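Local coordinates for CBS domain protein (Shewanella oneidensis, PDB 3LHH) that binds adenosine monophosphate between paired CBS domains, as the CBS-pair part of a longer membrane protein that may also bind flavin adenine dinucleotide, at residues Leu128-His131 with Phe132-Gly136. Residues are numbered along the deposited sequence; the frame is centred on the assembly and turned at random.
Sequences LLEH and FRTTG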
loop_
_atom_site.group_PDB
_atom_site.type_symbol
_atom_site.label_atom_id
_atom_site.label_comp_id
_atom_site.label_asym_id
_atom_site.label_seq_id
_atom_site.Cartn_x
_atom_site.Cartn_y
_atom_site.Cartn_z
ATOM N N LEU A 128 1.565 -16.291 3.371
ATOM C CA LEU A 128 1.246 -14.970 2.830
ATOM C C LEU A 128 0.006 -15.054 1.921
ATOM O O LEU A 128 -0.933 -14.261 2.046
ATOM C CB LEU A 128 2.431 -14.427 2.038
ATOM C CG LEU A 128 2.278 -13.002 1.520
ATOM C CD1 LEU A 128 2.071 -12.031 2.684
ATOM C CD2 LEU A 128 3.492 -12.618 0.719
ATOM N N LEU A 129 0.021 -16.021 1.008
ATOM C CA LEU A 129 -1.120 -16.304 0.146
ATOM C C LEU A 129 -2.427 -16.440 0.933
ATOM O O LEU A 129 -3.442 -15.822 0.594
ATOM C CB LEU A 129 -0.876 -17.602 -0.605
ATOM C CG LEU A 129 -0.732 -17.523 -2.112
ATOM C CD1 LEU A 129 0.493 -16.710 -2.451
ATOM C CD2 LEU A 129 -0.604 -18.912 -2.655
ATOM N N GLU A 130 -2.409 -17.272 1.969
ATOM C CA GLU A 130 -3.593 -17.459 2.797
ATOM C C GLU A 130 -4.021 -16.186 3.513
ATOM O O GLU A 130 -5.220 -15.945 3.669
ATOM C CB GLU A 130 -3.395 -18.581 3.821
ATOM C CG GLU A 130 -4.045 -19.875 3.374
ATOM C CD GLU A 130 -5.429 -19.645 2.741
ATOM O OE1 GLU A 130 -6.310 -19.026 3.400
ATOM O OE2 GLU A 130 -5.626 -20.084 1.586
ATOM N N HIS A 131 -3.048 -15.379 3.950
ATOM C CA HIS A 131 -3.365 -14.086 4.560
ATOM C C HIS A 131 -4.141 -13.210 3.558
ATOM O O HIS A 131 -5.138 -12.584 3.921
ATOM C CB HIS A 131 -2.109 -13.363 5.077
ATOM C CG HIS A 131 -2.394 -12.016 5.676
ATOM N ND1 HIS A 131 -2.483 -10.865 4.920
ATOM C CD2 HIS A 131 -2.654 -11.646 6.952
ATOM C CE1 HIS A 131 -2.766 -9.842 5.705
ATOM N NE2 HIS A 131 -2.881 -10.290 6.942
ATOM N N PHE A 132 -3.706 -13.189 2.297
ATOM C CA PHE A 132 -4.422 -12.421 1.266
ATOM C C PHE A 132 -5.856 -12.928 1.056
ATOM O O PHE A 132 -6.819 -12.154 1.011
ATOM C CB PHE A 132 -3.682 -12.468 -0.083
ATOM C CG PHE A 132 -2.625 -11.396 -0.252
ATOM C CD1 PHE A 132 -1.272 -11.716 -0.214
ATOM C CD2 PHE A 132 -2.986 -10.078 -0.458
ATOM C CE1 PHE A 132 -0.297 -10.726 -0.379
ATOM C CE2 PHE A 132 -2.022 -9.089 -0.633
ATOM C CZ PHE A 132 -0.679 -9.420 -0.596
ATOM N N ARG A 133 -5.993 -14.233 0.895
ATOM C CA ARG A 133 -7.302 -14.823 0.665
ATOM C C ARG A 133 -8.261 -14.561 1.840
ATOM O O ARG A 133 -9.392 -14.119 1.647
ATOM C CB ARG A 133 -7.140 -16.320 0.397
ATOM C CG ARG A 133 -6.180 -16.589 -0.786
ATOM C CD ARG A 133 -6.252 -18.029 -1.253
ATOM N NE ARG A 133 -7.614 -18.335 -1.662
ATOM C CZ ARG A 133 -8.385 -19.246 -1.092
ATOM N NH1 ARG A 133 -7.921 -19.978 -0.092
ATOM N NH2 ARG A 133 -9.628 -19.424 -1.527
ATOM N N THR A 134 -7.792 -14.821 3.053
ATOM C CA THR A 134 -8.571 -14.579 4.269
ATOM C C THR A 134 -9.032 -13.125 4.418
ATOM O O THR A 134 -10.190 -12.858 4.736
ATOM C CB THR A 134 -7.734 -14.914 5.520
ATOM O OG1 THR A 134 -7.366 -16.296 5.491
ATOM C CG2 THR A 134 -8.516 -14.618 6.781
ATOM N N THR A 135 -8.113 -12.187 4.216
ATOM C CA THR A 135 -8.410 -10.786 4.490
ATOM C C THR A 135 -9.106 -10.121 3.311
ATOM O O THR A 135 -9.848 -9.161 3.482
ATOM C CB THR A 135 -7.136 -9.974 4.852
ATOM O OG1 THR A 135 -6.191 -10.064 3.785
ATOM C CG2 THR A 135 -6.498 -10.510 6.131
ATOM N N GLY A 136 -8.880 -10.646 2.113
ATOM C CA GLY A 136 -9.356 -9.986 0.910
ATOM C C GLY A 136 -8.638 -8.671 0.613
ATOM O O GLY A 136 -9.152 -7.823 -0.115
#
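In the last two turns of helix 125-135, the crossover helix of a beta-alpha-beta unit in the second CBS domain, E130 pairs with R133 and H131 with T135. At the outer surface, in a salt bridge, NH1 of R133 donates to the syn lone pair of E130 OE2, 2.8 Å away; OE2 meets the guanidinium edge-on and in its plane, while the carboxylate is turned 76° to that plane. Cut back to alanine, this glutamate would no longer offer a carboxylate, and the R133 guanidinium is likely to lose its anionic mate here and be freer to swing.

On the side facing strands 117-120 and 139-143, CG2 of T135 sits over one face of the H131 imidazole, 3.9 Å from the ring centroid, a CH-pi contact. With OG1 between its backbone N and carbonyl carbon (chi1 58°), T135 turns this hydroxyl back to H131 O at 2.7 Å; T135 N reaches the same oxygen from the opposite face of the carbonyl plane. E130 O is gripped likewise by T134 N and by T134 OG1, the latter at 2.8 Å. Against the sheet, buried F132 lies alongside L128, CE1 3.9 Å from L128 CG, and M158 touches both. G136 then leaves the helix, its N hydrogen-bonded to F132 O.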